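Local coordinates for catalase (Corynebacterium glutamicum atcc 13032, PDB 4B7F) that breaks hydrogen peroxide down to water and oxygen as a haem catalase, probably working as a tetramer, at the interface of chains A and B. Numbering follows the deposited sequence. Chains: chain A/B, Catalase.

Contact 1: the interface of chains A and B. Residues chain A 39, 44-47; chain B 39, 44-47.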
loop_
_atom_site.group_PDB
_atom_site.type_symbol
_atom_site.label_atom_id
_atom_site.label_comp_id
_atom_site.label_asym_id
_atom_site.label_seq_id
_atom_site.Cartn_x
_atom_site.Cartn_y
_atom_site.Cartn_z
ATOM N N ALA A 39 12.111 13.514 -29.591
ATOM C CA ALA A 39 12.525 12.997 -30.893
ATOM C C ALA A 39 12.495 14.150 -31.890
ATOM O O ALA A 39 11.543 14.292 -32.676
ATOM C CB ALA A 39 11.600 11.889 -31.335
ATOM N N PRO A 44 7.862 14.565 -30.394
ATOM C CA PRO A 44 7.271 14.068 -29.142
ATOM C C PRO A 44 8.323 13.755 -28.086
ATOM O O PRO A 44 9.467 13.398 -28.417
ATOM C CB PRO A 44 6.579 12.769 -29.575
ATOM C CG PRO A 44 7.377 12.311 -30.786
ATOM C CD PRO A 44 7.709 13.602 -31.501
ATOM N N ASN A 45 7.930 13.877 -26.819
ATOM C CA ASN A 45 8.744 13.367 -25.731
ATOM C C ASN A 45 8.913 11.858 -25.855
ATOM O O ASN A 45 7.942 11.134 -26.129
ATOM C CB ASN A 45 8.107 13.709 -24.377
ATOM C CG ASN A 45 8.469 15.101 -23.900
ATOM O OD1 ASN A 45 9.398 15.282 -23.094
ATOM N ND2 ASN A 45 7.756 16.096 -24.410
ATOM N N VAL A 46 10.144 11.396 -25.652
ATOM C CA VAL A 46 10.453 9.975 -25.721
ATOM C C VAL A 46 10.173 9.299 -24.390
ATOM O O VAL A 46 10.323 9.908 -23.326
ATOM C CB VAL A 46 11.914 9.713 -26.169
ATOM C CG1 VAL A 46 12.164 10.363 -27.524
ATOM C CG2 VAL A 46 12.919 10.241 -25.141
ATOM N N LEU A 47 9.734 8.048 -24.462
ATOM C CA LEU A 47 9.458 7.264 -23.269
ATOM C C LEU A 47 10.712 7.136 -22.400
ATOM O O LEU A 47 10.634 7.251 -21.171
ATOM C CB LEU A 47 8.957 5.870 -23.672
ATOM C CG LEU A 47 8.605 4.886 -22.556
ATOM C CD1 LEU A 47 7.571 5.474 -21.621
ATOM C CD2 LEU A 47 8.078 3.601 -23.172
ATOM N N ALA B 39 8.385 7.296 -32.984
ATOM C CA ALA B 39 8.660 8.514 -33.726
ATOM C C ALA B 39 9.437 8.159 -34.982
ATOM O O ALA B 39 10.659 8.325 -35.033
ATOM C CB ALA B 39 9.461 9.478 -32.872
ATOM N N PRO B 44 12.372 6.140 -31.653
ATOM C CA PRO B 44 12.102 5.708 -30.276
ATOM C C PRO B 44 10.611 5.624 -29.968
ATOM O O PRO B 44 9.796 6.296 -30.597
ATOM C CB PRO B 44 12.726 6.825 -29.440
ATOM C CG PRO B 44 12.602 8.049 -30.323
ATOM C CD PRO B 44 12.861 7.533 -31.716
ATOM N N ASN B 45 10.253 4.792 -28.997
ATOM C CA ASN B 45 8.892 4.791 -28.492
ATOM C C ASN B 45 8.566 6.138 -27.866
ATOM O O ASN B 45 9.390 6.718 -27.158
ATOM C CB ASN B 45 8.702 3.685 -27.468
ATOM C CG ASN B 45 8.438 2.356 -28.116
ATOM O OD1 ASN B 45 7.283 1.944 -28.269
ATOM N ND2 ASN B 45 9.506 1.686 -28.543
ATOM N N VAL B 46 7.360 6.633 -28.125
ATOM C CA VAL B 46 6.956 7.921 -27.570
ATOM C C VAL B 46 6.355 7.717 -26.190
ATOM O O VAL B 46 5.778 6.664 -25.904
ATOM C CB VAL B 46 5.952 8.659 -28.494
ATOM C CG1 VAL B 46 6.533 8.792 -29.895
ATOM C CG2 VAL B 46 4.609 7.924 -28.545
ATOM N N LEU B 47 6.508 8.717 -25.331
ATOM C CA LEU B 47 5.952 8.662 -23.979
ATOM C C LEU B 47 4.426 8.533 -23.999
ATOM O O LEU B 47 3.844 7.829 -23.164
ATOM C CB LEU B 47 6.374 9.920 -23.209
ATOM C CG LEU B 47 5.873 10.116 -21.772
ATOM C CD1 LEU B 47 6.303 8.938 -20.901
ATOM C CD2 LEU B 47 6.402 11.450 -21.212
#

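Contact 2: the interface of chains A and B. Residues chain A 161, 174-175, 178-179, 182, 487; chain B 397, 400-402.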
loop_
_atom_site.group_PDB
_atom_site.type_symbol
_atom_site.label_atom_id
_atom_site.label_comp_id
_atom_site.label_asym_id
_atom_site.label_seq_id
_atom_site.Cartn_x
_atom_site.Cartn_y
_atom_site.Cartn_z
ATOM N N SER A 161 -16.956 13.579 14.807
ATOM C CA SER A 161 -17.763 14.776 15.081
ATOM C C SER A 161 -16.937 16.061 15.079
ATOM O O SER A 161 -17.479 17.149 14.885
ATOM C CB SER A 161 -18.527 14.642 16.401
ATOM O OG SER A 161 -17.671 14.861 17.510
ATOM N N ASP A 174 -22.858 22.266 14.679
ATOM C CA ASP A 174 -23.988 21.485 15.173
ATOM C C ASP A 174 -23.560 20.063 15.515
ATOM O O ASP A 174 -23.927 19.519 16.561
ATOM C CB ASP A 174 -25.137 21.441 14.170
ATOM C CG ASP A 174 -26.379 20.812 14.766
ATOM O OD1 ASP A 174 -27.106 21.524 15.496
ATOM O OD2 ASP A 174 -26.611 19.604 14.545
ATOM N N MET A 175 -22.770 19.471 14.629
ATOM C CA MET A 175 -22.309 18.116 14.838
ATOM C C MET A 175 -21.447 18.012 16.090
ATOM O O MET A 175 -21.606 17.074 16.879
ATOM C CB MET A 175 -21.557 17.617 13.606
ATOM C CG MET A 175 -20.720 16.373 13.884
ATOM S SD MET A 175 -20.110 15.601 12.372
ATOM C CE MET A 175 -19.112 16.933 11.685
ATOM N N ASP A 178 -23.848 18.454 19.074
ATOM C CA ASP A 178 -24.762 17.310 19.116
ATOM C C ASP A 178 -24.048 16.123 19.762
ATOM O O ASP A 178 -24.572 15.512 20.692
ATOM C CB ASP A 178 -25.273 16.945 17.715
ATOM C CG ASP A 178 -26.407 15.920 17.748
ATOM O OD1 ASP A 178 -27.289 16.023 18.641
ATOM O OD2 ASP A 178 -26.417 15.016 16.885
ATOM N N PHE A 179 -22.829 15.815 19.317
ATOM C CA PHE A 179 -22.089 14.727 19.963
ATOM C C PHE A 179 -21.776 14.999 21.439
ATOM O O PHE A 179 -22.050 14.161 22.305
ATOM C CB PHE A 179 -20.799 14.343 19.211
ATOM C CG PHE A 179 -20.008 13.283 19.928
ATOM C CD1 PHE A 179 -20.351 11.943 19.808
ATOM C CD2 PHE A 179 -18.959 13.631 20.769
ATOM C CE1 PHE A 179 -19.642 10.965 20.506
ATOM C CE2 PHE A 179 -18.253 12.665 21.463
ATOM C CZ PHE A 179 -18.592 11.333 21.332
ATOM N N ARG A 182 -24.739 14.766 23.772
ATOM C CA ARG A 182 -25.279 13.405 23.856
ATOM C C ARG A 182 -24.288 12.457 24.519
ATOM O O ARG A 182 -24.633 11.318 24.860
ATOM C CB ARG A 182 -25.698 12.884 22.479
ATOM C CG ARG A 182 -26.903 13.643 21.927
ATOM C CD ARG A 182 -27.375 13.149 20.589
ATOM N NE ARG A 182 -28.519 13.948 20.148
ATOM C CZ ARG A 182 -29.774 13.697 20.506
ATOM N NH1 ARG A 182 -30.037 12.660 21.284
ATOM N NH2 ARG A 182 -30.765 14.477 20.085
ATOM N N THR A 487 -30.475 21.902 18.637
ATOM C CA THR A 487 -29.284 21.703 19.467
ATOM C C THR A 487 -29.142 22.732 20.598
ATOM O O THR A 487 -28.576 22.431 21.652
ATOM C CB THR A 487 -28.013 21.652 18.592
ATOM O OG1 THR A 487 -28.100 20.509 17.738
ATOM C CG2 THR A 487 -26.737 21.538 19.435
ATOM N N TYR B 397 -21.344 9.884 13.214
ATOM C CA TYR B 397 -21.014 9.655 14.616
ATOM C C TYR B 397 -22.293 9.209 15.321
ATOM O O TYR B 397 -23.390 9.578 14.886
ATOM C CB TYR B 397 -20.498 10.967 15.239
ATOM C CG TYR B 397 -21.541 12.064 15.197
ATOM C CD1 TYR B 397 -21.808 12.757 14.018
ATOM C CD2 TYR B 397 -22.299 12.366 16.324
ATOM C CE1 TYR B 397 -22.799 13.736 13.975
ATOM C CE2 TYR B 397 -23.274 13.335 16.293
ATOM C CZ TYR B 397 -23.523 14.018 15.122
ATOM O OH TYR B 397 -24.510 14.986 15.104
ATOM N N ASN B 400 -26.336 10.480 17.878
ATOM C CA ASN B 400 -26.636 11.671 17.093
ATOM C C ASN B 400 -28.126 11.968 17.133
ATOM O O ASN B 400 -28.912 11.161 17.637
ATOM C CB ASN B 400 -26.168 11.501 15.643
ATOM C CG ASN B 400 -26.780 10.289 14.964
ATOM O OD1 ASN B 400 -26.101 9.282 14.710
ATOM N ND2 ASN B 400 -28.059 10.379 14.651
ATOM N N ARG B 401 -28.520 13.119 16.591
ATOM C CA ARG B 401 -29.918 13.543 16.669
ATOM C C ARG B 401 -30.772 13.049 15.497
ATOM O O ARG B 401 -31.934 13.439 15.358
ATOM C CB ARG B 401 -30.007 15.068 16.798
ATOM C CG ARG B 401 -29.513 15.863 15.581
ATOM C CD ARG B 401 -29.631 17.369 15.874
ATOM N NE ARG B 401 -29.149 18.219 14.783
ATOM C CZ ARG B 401 -29.939 18.741 13.844
ATOM N NH1 ARG B 401 -31.243 18.483 13.866
ATOM N NH2 ARG B 401 -29.432 19.511 12.880
ATOM N N TYR B 402 -30.208 12.174 14.673
ATOM C CA TYR B 402 -30.916 11.654 13.501
ATOM C C TYR B 402 -31.386 10.213 13.662
ATOM O O TYR B 402 -31.775 9.811 14.755
ATOM C CB TYR B 402 -30.050 11.801 12.250
ATOM C CG TYR B 402 -29.465 13.176 12.141
ATOM C CD1 TYR B 402 -30.225 14.238 11.673
ATOM C CD2 TYR B 402 -28.152 13.420 12.537
ATOM C CE1 TYR B 402 -29.688 15.506 11.592
ATOM C CE2 TYR B 402 -27.612 14.670 12.455
ATOM C CZ TYR B 402 -28.379 15.710 11.981
ATOM O OH TYR B 402 -27.821 16.964 11.912
#

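Contact 3: the interface of chains A and B. Residues chain A 150, 154, 182-185, 452; chain B 415, 417-418.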
loop_
_atom_site.group_PDB
_atom_site.type_symbol
_atom_site.label_atom_id
_atom_site.label_comp_id
_atom_site.label_asym_id
_atom_site.label_seq_id
_atom_site.Cartn_x
_atom_site.Cartn_y
_atom_site.Cartn_z
ATOM N N ARG A 150 -14.474 7.939 28.317
ATOM C CA ARG A 150 -13.942 6.926 29.227
ATOM C C ARG A 150 -14.014 5.521 28.642
ATOM O O ARG A 150 -13.771 4.522 29.338
ATOM C CB ARG A 150 -14.646 6.972 30.589
ATOM C CG ARG A 150 -16.143 6.709 30.552
ATOM C CD ARG A 150 -16.737 6.794 31.966
ATOM N NE ARG A 150 -16.650 8.149 32.514
ATOM C CZ ARG A 150 -17.682 8.993 32.592
ATOM N NH1 ARG A 150 -18.890 8.615 32.176
ATOM N NH2 ARG A 150 -17.508 10.210 33.094
ATOM N N LYS A 154 -16.152 4.764 21.953
ATOM C CA LYS A 154 -16.697 6.053 21.512
ATOM C C LYS A 154 -15.703 6.976 20.806
ATOM O O LYS A 154 -16.097 8.030 20.309
ATOM C CB LYS A 154 -17.301 6.811 22.703
ATOM C CG LYS A 154 -18.514 6.137 23.346
ATOM C CD LYS A 154 -19.765 7.032 23.263
ATOM C CE LYS A 154 -20.100 7.451 21.841
ATOM N NZ LYS A 154 -20.622 6.346 20.992
ATOM N N ARG A 182 -24.739 14.766 23.772
ATOM C CA ARG A 182 -25.279 13.405 23.856
ATOM C C ARG A 182 -24.288 12.457 24.519
ATOM O O ARG A 182 -24.633 11.318 24.860
ATOM C CB ARG A 182 -25.698 12.884 22.479
ATOM C CG ARG A 182 -26.903 13.643 21.927
ATOM C CD ARG A 182 -27.375 13.149 20.589
ATOM N NE ARG A 182 -28.519 13.948 20.148
ATOM C CZ ARG A 182 -29.774 13.697 20.506
ATOM N NH1 ARG A 182 -30.037 12.660 21.284
ATOM N NH2 ARG A 182 -30.765 14.477 20.085
ATOM N N ALA A 183 -23.062 12.946 24.696
ATOM C CA ALA A 183 -22.012 12.238 25.429
ATOM C C ALA A 183 -21.498 13.111 26.570
ATOM O O ALA A 183 -20.354 13.603 26.530
ATOM C CB ALA A 183 -20.865 11.856 24.483
ATOM N N PRO A 184 -22.327 13.301 27.614
ATOM C CA PRO A 184 -22.039 14.279 28.672
ATOM C C PRO A 184 -20.779 13.980 29.475
ATOM O O PRO A 184 -20.319 14.839 30.222
ATOM C CB PRO A 184 -23.287 14.209 29.577
ATOM C CG PRO A 184 -23.906 12.889 29.291
ATOM C CD PRO A 184 -23.617 12.618 27.835
ATOM N N GLU A 185 -20.218 12.785 29.320
ATOM C CA GLU A 185 -18.956 12.473 29.971
ATOM C C GLU A 185 -17.872 13.444 29.498
ATOM O O GLU A 185 -16.830 13.599 30.144
ATOM C CB GLU A 185 -18.556 11.005 29.737
ATOM C CG GLU A 185 -18.325 10.563 28.271
ATOM C CD GLU A 185 -19.540 9.865 27.660
ATOM O OE1 GLU A 185 -20.677 10.353 27.869
ATOM O OE2 GLU A 185 -19.365 8.833 26.969
ATOM N N ASP A 452 -20.754 13.089 35.694
ATOM C CA ASP A 452 -20.156 13.717 34.522
ATOM C C ASP A 452 -19.852 15.207 34.677
ATOM O O ASP A 452 -19.205 15.793 33.805
ATOM C CB ASP A 452 -21.046 13.508 33.308
ATOM C CG ASP A 452 -21.093 12.072 32.861
ATOM O OD1 ASP A 452 -20.115 11.339 33.142
ATOM O OD2 ASP A 452 -22.091 11.685 32.204
ATOM N N SER B 415 -24.849 8.438 25.177
ATOM C CA SER B 415 -23.605 7.685 25.266
ATOM C C SER B 415 -23.632 6.551 26.296
ATOM O O SER B 415 -22.598 5.917 26.537
ATOM C CB SER B 415 -22.468 8.639 25.632
ATOM O OG SER B 415 -22.706 9.252 26.896
ATOM N N SER B 417 -23.973 6.905 29.556
ATOM C CA SER B 417 -23.283 7.326 30.767
ATOM C C SER B 417 -24.210 7.101 31.965
ATOM O O SER B 417 -25.114 6.251 31.905
ATOM C CB SER B 417 -22.904 8.803 30.673
ATOM O OG SER B 417 -22.017 9.165 31.713
ATOM N N ASN B 418 -23.993 7.860 33.041
ATOM C CA ASN B 418 -24.765 7.688 34.277
ATOM C C ASN B 418 -24.715 6.259 34.816
ATOM O O ASN B 418 -25.694 5.764 35.391
ATOM C CB ASN B 418 -26.230 8.099 34.074
ATOM C CG ASN B 418 -26.386 9.566 33.718
ATOM O OD1 ASN B 418 -25.640 10.420 34.198
ATOM N ND2 ASN B 418 -27.372 9.865 32.877
HETATM O O HOH W 1 -20.620 6.737 28.216
HETATM O O HOH W 2 -23.733 12.776 35.400
HETATM O O HOH W 3 -24.511 12.528 32.930
#

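Contact 1: the interface of chains A and B
A:Val46 and B:Val46 face each other across a two-fold axis as an antiparallel beta bridge, where the N-terminal arms of two catalase subunits meet and join them. The side chains on either hand of the bridge meet in symmetric pairs. Towards one end, each valine sends its CG1 methyl to the proline ring of the other chain. A:Val46 CG1 lies 3.7 Å from B:Pro44 CG, the ring carbon at the far corner from the backbone, and B:Val46 and A:Pro44 repeat the pair. The two side chains cross obliquely, methyl against ring rather than end to end. The torsion that sets CG1 anti to the carbonyl carbon (chi1 -57° in A:Val46) turns this branch towards the proline. Between the two proline rings, on the axis, the methyls of A:Ala39 and B:Ala39 touch CB to CB at 3.6 Å. A:Ala39 CB also comes within 4.1 Å of B:Pro44 CG, as B:Ala39 CB does of A:Pro44 CG. At the other end A:Leu47 and B:Leu47 cross at about a right angle; with CG anti to the backbone N (chi1 -180° in A:Leu47), the CD1 branch is carried to its twin, CD1 to CD1 at 3.8 Å. Backbone bonds tie the chains between these apolar ends. B:Leu47 N donates to A:Asn45 O at 2.9 Å, nearly straight at 178° at the hydrogen. Its twin runs from A:Leu47 N to B:Asn45 O at 3.0 Å.

Contact 2: the interface of chains A and B
B:Tyr397 and B:Arg401 both carry CG between the backbone N and the carbonyl carbon (chi1 61° and 66°), while A:Asp174 and A:Asp178, on helix 173-182, hold theirs anti to the backbone N. These turns bring the two carboxylates up against the phenol and the guanidinium. A:Asp178 OD2 accepts twice from chain B: the phenol OH of B:Tyr397 comes to its anti lone pair at 2.6 Å, and the backbone N of B:Arg401 to its syn lone pair at 2.8 Å. Carboxylate and tyrosine ring stand nearly perpendicular, 83° apart. The other oxygen, OD1, takes NE of A:Arg182 at 2.8 Å, which fixes the rotation of the carboxylate from its own chain. B:Arg401 then runs extended to meet A:Asp174 tip to tip, a salt bridge with NE 2.9 Å from OD2; A:Thr487 OG1 holds the opposite oxygen, OD1, at 2.7 Å. One face of the phenol ring is covered by chain A: A:Met175 CG lies above the rim, 3.4 Å from B:Tyr397 CE1. On the same face A:Phe179 CB lies towards CD2, with A:Ser161 CB also over it, towards the rim. Tyrosine and arginine of one subunit are thus anchored to a helix of the other, a polar joint that ties two catalase subunits together.

Contact 3: the interface of chains A and B
B:Ser415 and B:Ser417, on a loop of one catalase subunit, each present a hydroxyl to a carboxylate of the other. B:Ser415 OG donates to the syn lone pair of A:Glu185 OE1 at 2.5 Å, a short bond, and B:Ser417 OG to the syn lone pair of A:Asp452 OD2 at 2.6 Å. In B:Ser417, OG anti to the backbone N (chi1 -169°) points at A:Asp452, whereas in B:Ser415 its place between N and the carbonyl carbon (chi1 61°) points it at A:Glu185. B:Ser417 OG also accepts from A:Arg150 NH1 at 3.2 Å, and it lies in the guanidinium plane, at the edge of the group. The methylene carbon B:Ser415 CB rests 3.6 Å from A:Ala183 CA.

One shell out, A:Arg150 positions A:Asp452: NH1 and NH2 grip OD1 end-on, with NH2 at 2.8 Å nearly along the C-O axis, which turns OD2 towards the serine. The arginine bends at chi3, and CB of A:Glu185 lies over one face of its guanidinium, towards the rim. Waters complete the outer layer. Water 1 joins A:Glu185 OE2 to B:Ser415 O, while water 3, a further partner of A:Asp452 OD2, joins it to B:Asn418 OD1, 2.7 Å from each.

Contacts 2 and 3 are neighbours, their C-alpha centres about 13 Å apart, and A:Arg182 at the end of helix 173-182 belongs to both: its side chain serves contact 2, while its backbone O meets contact 3 through a weak bond. Together they lay one stretch of chain B along the body of chain A. The C-alpha centre of contact 1 lies about 57 Å from that of contact 2 and about 64 Å from that of contact 3. Contacts 2 and 3 recur with the chains exchanged, whereas contact 1 sits on the axis itself; such spread-out joints would be expected to stabilise this pair within the deposited tetramer.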